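Long-range contact in ER-derived vesicles protein ERV41 (Saccharomyces cerevisiae, PDB 3ZLC), which travels in COPII-coated vesicles from the endoplasmic reticulum, is needed for efficient transport of some secretory proteins to the Golgi, and aids retrograde transport back: residues V20-T30 with K153-G164. Numbering follows the deposited sequence. Where two conformers were deposited one is given.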
loop_
_atom_site.group_PDB
_atom_site.type_symbol
_atom_site.label_atom_id
_atom_site.label_comp_id
_atom_site.label_asym_id
_atom_site.label_seq_id
_atom_site.Cartn_x
_atom_site.Cartn_y
_atom_site.Cartn_z
ATOM N N VAL A 20 15.157 5.069 -1.923
ATOM C CA VAL A 20 14.520 4.526 -0.728
ATOM C C VAL A 20 13.766 3.259 -1.117
ATOM O O VAL A 20 13.283 3.151 -2.250
ATOM C CB VAL A 20 13.557 5.558 -0.089
ATOM C CG1 VAL A 20 12.371 5.851 -1.029
ATOM C CG2 VAL A 20 13.071 5.076 1.290
ATOM N N GLN A 21 13.700 2.281 -0.214
ATOM C CA GLN A 21 12.869 1.089 -0.446
ATOM C C GLN A 21 11.430 1.341 -0.021
ATOM O O GLN A 21 11.186 1.837 1.078
ATOM C CB GLN A 21 13.395 -0.114 0.357
ATOM C CG GLN A 21 14.818 -0.508 0.008
ATOM C CD GLN A 21 14.886 -1.258 -1.300
ATOM O OE1 GLN A 21 15.759 -1.016 -2.133
ATOM N NE2 GLN A 21 13.960 -2.181 -1.487
ATOM N N ILE A 22 10.474 0.995 -0.883
ATOM C CA ILE A 22 9.076 0.962 -0.464
ATOM C C ILE A 22 8.723 -0.479 -0.145
ATOM O O ILE A 22 8.857 -1.366 -1.002
ATOM C CB ILE A 22 8.126 1.510 -1.548
ATOM C CG1 ILE A 22 8.454 2.978 -1.836
ATOM C CG2 ILE A 22 6.682 1.393 -1.087
ATOM C CD1 ILE A 22 7.518 3.650 -2.871
ATOM N N ASN A 23 8.290 -0.724 1.090
ATOM C CA ASN A 23 7.986 -2.083 1.532
ATOM C C ASN A 23 6.480 -2.241 1.584
ATOM O O ASN A 23 5.788 -1.419 2.184
ATOM C CB ASN A 23 8.572 -2.356 2.918
ATOM C CG ASN A 23 9.982 -1.839 3.068
ATOM O OD1 ASN A 23 10.906 -2.302 2.382
ATOM N ND2 ASN A 23 10.166 -0.881 3.978
ATOM N N MET A 24 5.966 -3.304 0.976
ATOM C CA MET A 24 4.525 -3.466 0.825
ATOM C C MET A 24 4.085 -4.912 1.088
ATOM O O MET A 24 4.756 -5.850 0.678
ATOM C CB MET A 24 4.123 -3.051 -0.593
ATOM C CG MET A 24 2.696 -2.589 -0.722
ATOM S SD MET A 24 2.188 -2.244 -2.421
ATOM C CE MET A 24 3.515 -3.056 -3.322
ATOM N N ASP A 25 2.950 -5.077 1.747
ATOM C CA ASP A 25 2.366 -6.390 1.920
ATOM C C ASP A 25 0.888 -6.083 1.942
ATOM O O ASP A 25 0.390 -5.461 2.881
ATOM C CB ASP A 25 2.823 -7.036 3.230
ATOM C CG ASP A 25 2.335 -8.477 3.352
ATOM O OD1 ASP A 25 1.111 -8.708 3.202
ATOM O OD2 ASP A 25 3.170 -9.374 3.544
ATOM N N ILE A 26 0.199 -6.432 0.858
ATOM C CA ILE A 26 -1.199 -6.041 0.654
ATOM C C ILE A 26 -2.008 -7.239 0.131
ATOM O O ILE A 26 -1.455 -8.074 -0.589
ATOM C CB ILE A 26 -1.259 -4.860 -0.359
ATOM C CG1 ILE A 26 -0.489 -3.660 0.208
ATOM C CG2 ILE A 26 -2.694 -4.444 -0.684
ATOM C CD1 ILE A 26 -0.486 -2.458 -0.685
ATOM N N TYR A 27 -3.293 -7.327 0.491
ATOM C CA TYR A 27 -4.186 -8.314 -0.117
ATOM C C TYR A 27 -5.097 -7.484 -1.006
ATOM O O TYR A 27 -5.607 -6.459 -0.570
ATOM C CB TYR A 27 -5.056 -9.027 0.929
ATOM C CG TYR A 27 -4.314 -9.810 2.003
ATOM C CD1 TYR A 27 -3.040 -10.330 1.779
ATOM C CD2 TYR A 27 -4.896 -10.023 3.242
ATOM C CE1 TYR A 27 -2.374 -11.059 2.776
ATOM C CE2 TYR A 27 -4.246 -10.740 4.239
ATOM C CZ TYR A 27 -2.984 -11.252 4.004
ATOM O OH TYR A 27 -2.339 -11.969 4.995
ATOM N N VAL A 28 -5.285 -7.907 -2.249
ATOM C CA VAL A 28 -6.227 -7.244 -3.163
ATOM C C VAL A 28 -7.315 -8.253 -3.522
ATOM O O VAL A 28 -7.008 -9.419 -3.773
ATOM C CB VAL A 28 -5.528 -6.783 -4.471
ATOM C CG1 VAL A 28 -6.527 -6.088 -5.401
ATOM C CG2 VAL A 28 -4.365 -5.824 -4.156
ATOM N N ASN A 29 -8.575 -7.808 -3.552
ATOM C CA ASN A 29 -9.735 -8.683 -3.822
ATOM C C ASN A 29 -9.890 -8.986 -5.317
ATOM O O ASN A 29 -11.007 -9.088 -5.833
ATOM C CB ASN A 29 -10.998 -7.997 -3.265
ATOM C CG ASN A 29 -12.203 -8.923 -3.105
ATOM O OD1 ASN A 29 -13.270 -8.448 -2.714
ATOM N ND2 ASN A 29 -12.046 -10.232 -3.382
ATOM N N THR A 30 -8.758 -9.171 -5.998
ATOM C CA THR A 30 -8.726 -9.547 -7.420
ATOM C C THR A 30 -7.608 -10.573 -7.636
ATOM O O THR A 30 -6.564 -10.508 -6.968
ATOM C CB THR A 30 -8.451 -8.310 -8.312
ATOM O OG1 THR A 30 -9.459 -7.307 -8.077
ATOM C CG2 THR A 30 -8.435 -8.688 -9.797
ATOM N N LYS A 153 -12.090 -6.092 -8.320
ATOM C CA LYS A 153 -12.576 -5.574 -7.054
ATOM C C LYS A 153 -11.383 -5.035 -6.299
ATOM O O LYS A 153 -10.437 -5.781 -6.025
ATOM C CB LYS A 153 -13.254 -6.677 -6.239
ATOM C CG LYS A 153 -14.533 -7.229 -6.849
ATOM C CD LYS A 153 -15.379 -7.940 -5.802
ATOM C CE LYS A 153 -15.057 -9.414 -5.730
ATOM N NZ LYS A 153 -15.458 -10.121 -6.977
ATOM N N PHE A 154 -11.410 -3.747 -5.968
ATOM C CA PHE A 154 -10.249 -3.135 -5.321
ATOM C C PHE A 154 -10.360 -2.980 -3.805
ATOM O O PHE A 154 -9.603 -2.220 -3.192
ATOM C CB PHE A 154 -9.862 -1.826 -6.026
ATOM C CG PHE A 154 -9.325 -2.048 -7.422
ATOM C CD1 PHE A 154 -8.071 -2.616 -7.611
ATOM C CD2 PHE A 154 -10.084 -1.716 -8.541
ATOM C CE1 PHE A 154 -7.571 -2.841 -8.904
ATOM C CE2 PHE A 154 -9.596 -1.933 -9.834
ATOM C CZ PHE A 154 -8.339 -2.498 -10.015
ATOM N N ASN A 155 -11.279 -3.726 -3.196
ATOM C CA ASN A 155 -11.209 -3.958 -1.754
ATOM C C ASN A 155 -9.792 -4.425 -1.443
ATOM O O ASN A 155 -9.188 -5.164 -2.215
ATOM C CB ASN A 155 -12.217 -5.035 -1.326
ATOM C CG ASN A 155 -13.626 -4.720 -1.776
ATOM O OD1 ASN A 155 -14.113 -3.609 -1.581
ATOM N ND2 ASN A 155 -14.282 -5.690 -2.401
ATOM N N HIS A 156 -9.227 -3.977 -0.330
ATOM C CA HIS A 156 -7.845 -4.351 -0.073
ATOM C C HIS A 156 -7.522 -4.302 1.405
ATOM O O HIS A 156 -8.230 -3.658 2.189
ATOM C CB HIS A 156 -6.882 -3.449 -0.863
ATOM C CG HIS A 156 -6.994 -1.997 -0.513
ATOM N ND1 HIS A 156 -7.966 -1.181 -1.046
ATOM C CD2 HIS A 156 -6.256 -1.212 0.317
ATOM C CE1 HIS A 156 -7.828 0.045 -0.563
ATOM N NE2 HIS A 156 -6.798 0.053 0.263
ATOM N N VAL A 157 -6.471 -5.027 1.775
ATOM C CA VAL A 157 -5.958 -5.016 3.139
ATOM C C VAL A 157 -4.514 -4.616 3.034
ATOM O O VAL A 157 -3.766 -5.210 2.261
ATOM C CB VAL A 157 -5.980 -6.425 3.757
ATOM C CG1 VAL A 157 -5.230 -6.425 5.102
ATOM C CG2 VAL A 157 -7.423 -6.887 3.946
ATOM N N ILE A 158 -4.105 -3.608 3.794
ATOM C CA ILE A 158 -2.696 -3.247 3.792
ATOM C C ILE A 158 -2.100 -3.799 5.075
ATOM O O ILE A 158 -2.381 -3.279 6.160
ATOM C CB ILE A 158 -2.502 -1.700 3.749
ATOM C CG1 ILE A 158 -3.061 -1.139 2.431
ATOM C CG2 ILE A 158 -1.012 -1.346 3.867
ATOM C CD1 ILE A 158 -3.314 0.390 2.441
ATOM N N ASN A 159 -1.292 -4.851 4.969
ATOM C CA ASN A 159 -0.645 -5.387 6.163
ATOM C C ASN A 159 0.583 -4.554 6.489
ATOM O O ASN A 159 0.848 -4.262 7.662
ATOM C CB ASN A 159 -0.270 -6.862 5.978
ATOM C CG ASN A 159 -1.466 -7.713 5.675
ATOM O OD1 ASN A 159 -2.425 -7.728 6.454
ATOM N ND2 ASN A 159 -1.453 -8.396 4.514
ATOM N N GLU A 160 1.308 -4.159 5.447
ATOM C CA GLU A 160 2.448 -3.247 5.595
ATOM C C GLU A 160 2.545 -2.286 4.427
ATOM O O GLU A 160 2.307 -2.669 3.276
ATOM C CB GLU A 160 3.781 -4.021 5.686
ATOM C CG GLU A 160 4.974 -3.053 5.927
ATOM C CD GLU A 160 6.333 -3.741 5.923
ATOM O OE1 GLU A 160 6.389 -4.964 5.661
ATOM O OE2 GLU A 160 7.351 -3.044 6.170
ATOM N N PHE A 161 2.901 -1.038 4.731
ATOM C CA PHE A 161 3.325 -0.082 3.718
ATOM C C PHE A 161 4.283 0.885 4.410
ATOM O O PHE A 161 3.861 1.685 5.243
ATOM C CB PHE A 161 2.142 0.683 3.124
ATOM C CG PHE A 161 2.519 1.489 1.926
ATOM C CD1 PHE A 161 2.759 0.859 0.711
ATOM C CD2 PHE A 161 2.672 2.870 2.012
ATOM C CE1 PHE A 161 3.131 1.588 -0.411
ATOM C CE2 PHE A 161 3.043 3.604 0.900
ATOM C CZ PHE A 161 3.278 2.963 -0.312
ATOM N N SER A 162 5.572 0.778 4.104
ATOM C CA SER A 162 6.590 1.534 4.838
ATOM C C SER A 162 7.690 1.952 3.875
ATOM O O SER A 162 7.764 1.443 2.736
ATOM C CB SER A 162 7.177 0.689 5.978
ATOM O OG SER A 162 7.853 -0.445 5.461
ATOM N N PHE A 163 8.529 2.877 4.335
ATOM C CA PHE A 163 9.639 3.426 3.548
ATOM C C PHE A 163 10.914 3.203 4.317
ATOM O O PHE A 163 11.022 3.613 5.493
ATOM C CB PHE A 163 9.465 4.938 3.372
ATOM C CG PHE A 163 8.250 5.314 2.576
ATOM C CD1 PHE A 163 7.013 5.432 3.187
ATOM C CD2 PHE A 163 8.342 5.507 1.201
ATOM C CE1 PHE A 163 5.876 5.766 2.451
ATOM C CE2 PHE A 163 7.204 5.846 0.446
ATOM C CZ PHE A 163 5.974 5.972 1.078
ATOM N N GLY A 164 11.887 2.568 3.670
ATOM C CA GLY A 164 13.199 2.411 4.276
ATOM C C GLY A 164 13.341 1.146 5.108
ATOM O O GLY A 164 12.702 0.125 4.827
HETATM O O HOH W 1 13.594 -2.309 2.987
HETATM O O HOH W 2 -12.487 -9.929 -7.843
#
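A classic beta bulge interrupts an antiparallel strand pair in the lumenal domain, where Asn159 and Glu160 both face Asp25. Asp25 O takes both backbone N-H groups, from Asn159 N at 2.7 Å and, more nearly straight, from Glu160 N at 3.0 Å. At the bulge the Asn159 side chain points toward strand 19-28: its ND2 meets Asp25 OD1 at 2.9 Å from above the carboxylate plane, while the same nitrogen sits over one face of the Tyr27 ring, offset toward the rim, with the amide and ring planes 71° apart. His118 of strand 117-126 also bonds to Asp25 OD1.

Further along, Asn23 works as a bridge. Its ND2 donates within the amide plane to Ser162 OG (2.8 Å) and to Gly164 O (2.9 Å), and its OD1 accepts from Ser122 and a water. With OG between its backbone N and carbonyl carbon (chi1 64°), Ser162 can take that bond and donate on to Glu160 OE2. Were this asparagine an alanine, Ser162 OG and Gly164 O would probably lose the donor they share.

On the other face, Ile22 CG2 packs 3.6 Å from Phe161 CE1, and, in the conformer given, Met24 CG lies at that ring's edge. Strands 188-200 and 233-240 pack against this apolar side, an arrangement typical of two beta sheets packed face to face as a sandwich.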